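Local atomic coordinates of uncharacterized protein (Desulfovibrio piger, PDB entry 4LG3), a protein that is of unknown function and belongs to the DUF4875 family, built round a mixed beta sheet with a long helix packed against it. Residues 10-15 against 67-71; 75-81 against 92-98. Residues are numbered along the deposited sequence.

Contact 1 of 2, residues 10-15 against 67-71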
loop_
_atom_site.group_PDB
_atom_site.type_symbol
_atom_site.label_atom_id
_atom_site.label_comp_id
_atom_site.label_asym_id
_atom_site.label_seq_id
_atom_site.Cartn_x
_atom_site.Cartn_y
_atom_site.Cartn_z
ATOM N N PHE A 10 -8.865 -6.588 -4.197
ATOM C CA PHE A 10 -8.596 -5.379 -3.450
ATOM C C PHE A 10 -9.886 -4.623 -3.192
ATOM O O PHE A 10 -10.923 -4.910 -3.779
ATOM C CB PHE A 10 -7.553 -4.486 -4.178
ATOM C CG PHE A 10 -8.046 -3.839 -5.460
ATOM C CD1 PHE A 10 -8.785 -2.657 -5.425
ATOM C CD2 PHE A 10 -7.754 -4.401 -6.697
ATOM C CE1 PHE A 10 -9.284 -2.096 -6.598
ATOM C CE2 PHE A 10 -8.218 -3.817 -7.869
ATOM C CZ PHE A 10 -8.985 -2.675 -7.816
ATOM N N ALA A 11 -9.807 -3.663 -2.290
ATOM C CA ALA A 11 -10.889 -2.743 -1.970
ATOM C C ALA A 11 -10.272 -1.373 -1.709
ATOM O O ALA A 11 -9.228 -1.290 -1.061
ATOM C CB ALA A 11 -11.666 -3.225 -0.764
ATOM N N PRO A 12 -10.845 -0.287 -2.250
ATOM C CA PRO A 12 -10.280 1.045 -1.936
ATOM C C PRO A 12 -10.556 1.443 -0.471
ATOM O O PRO A 12 -11.573 1.027 0.102
ATOM C CB PRO A 12 -11.028 1.972 -2.903
ATOM C CG PRO A 12 -12.366 1.297 -3.114
ATOM C CD PRO A 12 -12.094 -0.189 -3.047
ATOM N N THR A 13 -9.663 2.253 0.120
ATOM C CA THR A 13 -9.829 2.775 1.484
ATOM C C THR A 13 -9.897 4.292 1.430
ATOM O O THR A 13 -10.275 4.941 2.413
ATOM C CB THR A 13 -8.671 2.330 2.420
ATOM O OG1 THR A 13 -7.444 2.800 1.888
ATOM C CG2 THR A 13 -8.618 0.832 2.635
ATOM N N LYS A 14 -9.465 4.853 0.295
ATOM C CA LYS A 14 -9.398 6.287 0.067
ATOM C C LYS A 14 -9.329 6.572 -1.425
ATOM O O LYS A 14 -8.578 5.914 -2.137
ATOM C CB LYS A 14 -8.166 6.905 0.790
ATOM C CG LYS A 14 -8.213 8.416 0.876
ATOM C CD LYS A 14 -7.012 8.959 1.591
ATOM C CE LYS A 14 -7.080 10.456 1.708
ATOM N NZ LYS A 14 -6.088 10.925 2.705
ATOM N N GLU A 15 -10.085 7.594 -1.868
ATOM C CA GLU A 15 -10.184 8.059 -3.261
ATOM C C GLU A 15 -10.331 9.561 -3.282
ATOM O O GLU A 15 -11.182 10.102 -2.566
ATOM C CB GLU A 15 -11.406 7.440 -3.952
ATOM C CG GLU A 15 -11.292 5.972 -4.303
ATOM C CD GLU A 15 -12.529 5.432 -4.997
ATOM O OE1 GLU A 15 -13.316 6.241 -5.535
ATOM O OE2 GLU A 15 -12.712 4.195 -5.007
ATOM N N TYR A 67 -9.554 2.537 -12.519
ATOM C CA TYR A 67 -9.893 3.890 -12.128
ATOM C C TYR A 67 -9.761 4.886 -13.260
ATOM O O TYR A 67 -10.563 5.819 -13.311
ATOM C CB TYR A 67 -9.092 4.330 -10.892
ATOM C CG TYR A 67 -9.673 3.753 -9.623
ATOM C CD1 TYR A 67 -10.861 4.252 -9.085
ATOM C CD2 TYR A 67 -9.071 2.673 -8.987
ATOM C CE1 TYR A 67 -11.410 3.710 -7.927
ATOM C CE2 TYR A 67 -9.640 2.091 -7.854
ATOM C CZ TYR A 67 -10.790 2.637 -7.310
ATOM O OH TYR A 67 -11.295 2.140 -6.142
ATOM N N ALA A 68 -8.802 4.693 -14.175
ATOM C CA ALA A 68 -8.621 5.573 -15.335
ATOM C C ALA A 68 -9.892 5.532 -16.214
ATOM O O ALA A 68 -10.434 6.572 -16.567
ATOM C CB ALA A 68 -7.385 5.151 -16.119
ATOM N N GLN A 69 -10.405 4.326 -16.451
ATOM C CA GLN A 69 -11.607 4.043 -17.213
ATOM C C GLN A 69 -12.878 4.544 -16.478
ATOM O O GLN A 69 -13.673 5.267 -17.066
ATOM C CB GLN A 69 -11.675 2.516 -17.464
ATOM C CG GLN A 69 -13.001 1.940 -18.010
ATOM C CD GLN A 69 -13.002 1.686 -19.496
ATOM O OE1 GLN A 69 -12.033 1.165 -20.077
ATOM N NE2 GLN A 69 -14.121 2.025 -20.134
ATOM N N GLU A 70 -13.045 4.173 -15.210
ATOM C CA GLU A 70 -14.222 4.474 -14.416
ATOM C C GLU A 70 -14.353 5.955 -14.073
ATOM O O GLU A 70 -15.456 6.484 -14.179
ATOM C CB GLU A 70 -14.233 3.613 -13.144
ATOM C CG GLU A 70 -15.299 3.972 -12.116
ATOM C CD GLU A 70 -16.753 4.000 -12.575
ATOM O OE1 GLU A 70 -17.189 3.059 -13.280
ATOM O OE2 GLU A 70 -17.473 4.937 -12.166
ATOM N N LYS A 71 -13.267 6.621 -13.666
ATOM C CA LYS A 71 -13.363 8.035 -13.295
ATOM C C LYS A 71 -13.031 8.979 -14.463
ATOM O O LYS A 71 -13.121 10.205 -14.289
ATOM C CB LYS A 71 -12.472 8.386 -12.069
ATOM C CG LYS A 71 -12.638 7.470 -10.866
ATOM C CD LYS A 71 -13.991 7.465 -10.207
ATOM C CE LYS A 71 -14.123 6.306 -9.259
ATOM N NZ LYS A 71 -15.377 6.384 -8.472
HETATM O O HOH W 1 -15.342 4.143 -6.091
#
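A helix-on-sheet contact joins the bulged strand 10-18 to the C-terminal part of helix 53-71, and Tyr67 is its centre. This side chain, with 79 Å² covered, leaves the helix with chi1 near -79° (m) and reaches over to the strand, bridging backbones whose closest CA atoms, those of Glu15 and Tyr67, are 9.8 Å from each other. The hydroxyl end of the ring is held by Glu15, the next largest contributor. Tyr67 OH donates a hydrogen bond to Glu15 OE2 at 2.7 Å, with the carboxylate oxygen lying at the edge of the ring, near its plane.

Earlier in the strand, Phe10 and Pro12 meet the same tyrosine through apolar contacts. Phe10 CE1 approaches Tyr67 CE2 obliquely at 4.4 Å, and Pro12 CB lies 4.5 Å from Tyr67 CZ; Pro12 CB also comes within 3.3 Å of Tyr67 OH, a plain van der Waals approach. The chain turns a corner at Thr13, where Thr13 and Lys14 both face Arg30 of strand 26-36 in a classic beta bulge. Beyond this bulge Glu15 again points its CA-to-CB bond toward the helix.

The carboxylate of Glu15 has several partners. Its OE1 is hydrogen-bonded to Tyr27 of strand 26-36 and also forms a salt bridge with Lys71, one helical turn after Tyr67, at 3.6 Å from Lys71 NZ. A water molecule closes the polar cluster at the surface, donating to Glu15 OE2 at 2.8 Å and accepting from Lys71 NZ at 3.3 Å.

Contact 2 of 2, residues 75-81 against 92-98. With SO4 (sulfate ion), chain D.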
loop_
_atom_site.group_PDB
_atom_site.type_symbol
_atom_site.label_atom_id
_atom_site.label_comp_id
_atom_site.label_asym_id
_atom_site.label_seq_id
_atom_site.Cartn_x
_atom_site.Cartn_y
_atom_site.Cartn_z
ATOM N N VAL A 75 -4.743 10.905 -15.295
ATOM C CA VAL A 75 -3.667 10.381 -14.452
ATOM C C VAL A 75 -4.283 9.672 -13.265
ATOM O O VAL A 75 -5.215 10.203 -12.650
ATOM C CB VAL A 75 -2.686 11.511 -13.957
ATOM C CG1 VAL A 75 -1.439 10.926 -13.284
ATOM C CG2 VAL A 75 -2.303 12.442 -15.079
ATOM N N VAL A 76 -3.731 8.500 -12.907
ATOM C CA VAL A 76 -4.211 7.728 -11.763
ATOM C C VAL A 76 -3.030 7.216 -10.967
ATOM O O VAL A 76 -2.167 6.540 -11.506
ATOM C CB VAL A 76 -5.157 6.569 -12.184
ATOM C CG1 VAL A 76 -5.615 5.755 -10.978
ATOM C CG2 VAL A 76 -6.361 7.090 -12.949
ATOM N N SER A 77 -3.015 7.520 -9.678
ATOM C CA SER A 77 -2.019 7.036 -8.725
ATOM C C SER A 77 -2.657 6.038 -7.796
ATOM O O SER A 77 -3.705 6.317 -7.231
ATOM C CB SER A 77 -1.405 8.181 -7.931
ATOM O OG SER A 77 -0.358 8.765 -8.680
ATOM N N ILE A 78 -2.063 4.849 -7.691
ATOM C CA ILE A 78 -2.553 3.772 -6.807
ATOM C C ILE A 78 -1.476 3.431 -5.761
ATOM O O ILE A 78 -0.323 3.237 -6.111
ATOM C CB ILE A 78 -3.008 2.492 -7.582
ATOM C CG1 ILE A 78 -3.995 2.802 -8.730
ATOM C CG2 ILE A 78 -3.537 1.399 -6.640
ATOM C CD1 ILE A 78 -5.379 3.280 -8.369
ATOM N N THR A 79 -1.862 3.356 -4.498
ATOM C CA THR A 79 -0.988 2.916 -3.416
ATOM C C THR A 79 -1.660 1.733 -2.748
ATOM O O THR A 79 -2.803 1.856 -2.285
ATOM C CB THR A 79 -0.649 4.019 -2.382
ATOM O OG1 THR A 79 -0.100 5.143 -3.061
ATOM C CG2 THR A 79 0.346 3.540 -1.322
ATOM N N LEU A 80 -0.951 0.587 -2.710
ATOM C CA LEU A 80 -1.425 -0.589 -2.014
ATOM C C LEU A 80 -0.806 -0.585 -0.620
ATOM O O LEU A 80 0.417 -0.624 -0.489
ATOM C CB LEU A 80 -1.110 -1.880 -2.784
ATOM C CG LEU A 80 -1.397 -3.218 -2.097
ATOM C CD1 LEU A 80 -2.897 -3.444 -1.930
ATOM C CD2 LEU A 80 -0.767 -4.355 -2.878
ATOM N N ASP A 81 -1.664 -0.519 0.416
ATOM C CA ASP A 81 -1.216 -0.556 1.813
ATOM C C ASP A 81 -1.283 -1.986 2.377
ATOM O O ASP A 81 -2.056 -2.800 1.888
ATOM C CB ASP A 81 -2.021 0.413 2.694
ATOM C CG ASP A 81 -1.795 1.870 2.365
ATOM O OD1 ASP A 81 -0.612 2.283 2.265
ATOM O OD2 ASP A 81 -2.796 2.616 2.267
ATOM N N VAL A 92 3.420 0.588 2.801
ATOM C CA VAL A 92 3.250 0.477 1.355
ATOM C C VAL A 92 3.787 -0.861 0.883
ATOM O O VAL A 92 4.955 -1.168 1.114
ATOM C CB VAL A 92 3.973 1.652 0.625
ATOM C CG1 VAL A 92 3.873 1.528 -0.889
ATOM C CG2 VAL A 92 3.425 2.980 1.092
ATOM N N LEU A 93 2.934 -1.624 0.190
ATOM C CA LEU A 93 3.282 -2.890 -0.444
ATOM C C LEU A 93 3.576 -2.699 -1.952
ATOM O O LEU A 93 4.363 -3.447 -2.518
ATOM C CB LEU A 93 2.161 -3.920 -0.260
ATOM C CG LEU A 93 1.877 -4.433 1.149
ATOM C CD1 LEU A 93 0.899 -5.585 1.100
ATOM C CD2 LEU A 93 3.182 -4.844 1.899
ATOM N N ALA A 94 2.952 -1.700 -2.595
ATOM C CA ALA A 94 3.109 -1.451 -4.024
ATOM C C ALA A 94 2.535 -0.114 -4.402
ATOM O O ALA A 94 1.589 0.351 -3.758
ATOM C CB ALA A 94 2.394 -2.557 -4.837
ATOM N N THR A 95 3.055 0.473 -5.497
ATOM C CA THR A 95 2.604 1.742 -6.081
ATOM C C THR A 95 2.695 1.698 -7.596
ATOM O O THR A 95 3.560 1.011 -8.142
ATOM C CB THR A 95 3.428 2.981 -5.586
ATOM O OG1 THR A 95 4.783 2.884 -6.033
ATOM C CG2 THR A 95 3.374 3.206 -4.106
ATOM N N ALA A 96 1.870 2.529 -8.266
ATOM C CA ALA A 96 1.865 2.706 -9.715
ATOM C C ALA A 96 1.094 3.956 -10.096
ATOM O O ALA A 96 0.006 4.208 -9.567
ATOM C CB ALA A 96 1.260 1.481 -10.415
ATOM N N THR A 97 1.663 4.737 -11.021
ATOM C CA THR A 97 1.026 5.905 -11.601
ATOM C C THR A 97 0.860 5.611 -13.114
ATOM O O THR A 97 1.793 5.193 -13.786
ATOM C CB THR A 97 1.776 7.193 -11.253
ATOM O OG1 THR A 97 1.781 7.363 -9.812
ATOM C CG2 THR A 97 1.145 8.415 -11.913
ATOM N N TYR A 98 -0.347 5.809 -13.604
ATOM C CA TYR A 98 -0.790 5.554 -14.964
ATOM C C TYR A 98 -1.362 6.805 -15.624
ATOM O O TYR A 98 -2.284 7.424 -15.080
ATOM C CB TYR A 98 -1.863 4.459 -14.916
ATOM C CG TYR A 98 -2.435 4.017 -16.253
ATOM C CD1 TYR A 98 -1.615 3.865 -17.375
ATOM C CD2 TYR A 98 -3.775 3.648 -16.369
ATOM C CE1 TYR A 98 -2.122 3.389 -18.583
ATOM C CE2 TYR A 98 -4.294 3.171 -17.574
ATOM C CZ TYR A 98 -3.466 3.061 -18.684
ATOM O OH TYR A 98 -3.948 2.588 -19.877
HETATM S S SO4 D . -1.107 0.763 -21.853
HETATM O O1 SO4 D . -1.967 -0.339 -22.308
HETATM O O2 SO4 D . -1.955 1.918 -21.549
HETATM O O3 SO4 D . -0.330 0.324 -20.676
HETATM O O4 SO4 D . -0.175 1.130 -22.921
#
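Leu80 lays its side chain over the neighbouring strand, with CB 4.1 Å from Ala94 CB and CD2 4.0 Å from Leu93 CB. It also touches Leu56 and Val60 of helix 53-71, so this leucine fills space between sheet and helix. The strands 75-81 and 92-98 form an antiparallel beta hairpin, their axes 4.6 Å apart at 174°. Val76 with Tyr98, Ile78 with Ala96 and Leu80 with Ala94 are the hydrogen-bonded pairs, and their CB atoms lie on the helix-covered face. The ladder runs from Val76 N to Tyr98 O (2.8 Å) as far as Leu80 N to Ala94 O (2.8 Å). There a classic beta bulge sets both Leu93 and Ala94 against Leu80: Leu80 O accepts a bond of 2.8 Å from Leu93 N and a weak one of 3.5 Å from Ala94 N, and the register shifts by one before Asp81 pairs with Val92.

On the other face Ser77 OG and Thr97 OG1 share a hydrogen bond of 2.8 Å; Ser77 OG also bonds Arg26, Thr95 OG1 bonds Thr115 O, and Asp81 forms a salt bridge with Arg30. Tyr98 OH donates to O2 of a sulfate at 2.7 Å, an ion probably from the crystallisation liquor. The chemistry implies an amphipathic hairpin, mainly apolar beneath the helix and mainly polar opposite, with Tyr98 and Val92 the respective exceptions.

Overall arrangement
Contacts 1 and 2 lie in series along the chain, their centres about 11 Å apart, and helix 53-71 leads directly into strand 75-81. They reach the same mixed sheet and touch where the end of the helix rests on the hairpin: Tyr67 CB lies 3.8 Å from Val76 CG1, Tyr67 CD2 3.8 Å from Ile78 CD1, and Ala68 CB 3.9 Å from Tyr98 CD2. Side chains of the helix reach both strands 10-18 and 75-81, which flank strand 26-36 in the sheet. Contact 1 is at the surface, whereas contact 2 is buried; the sulfate is held at the Tyr98 end of the hairpin, with Trp113 as a second hydrogen-bonding partner.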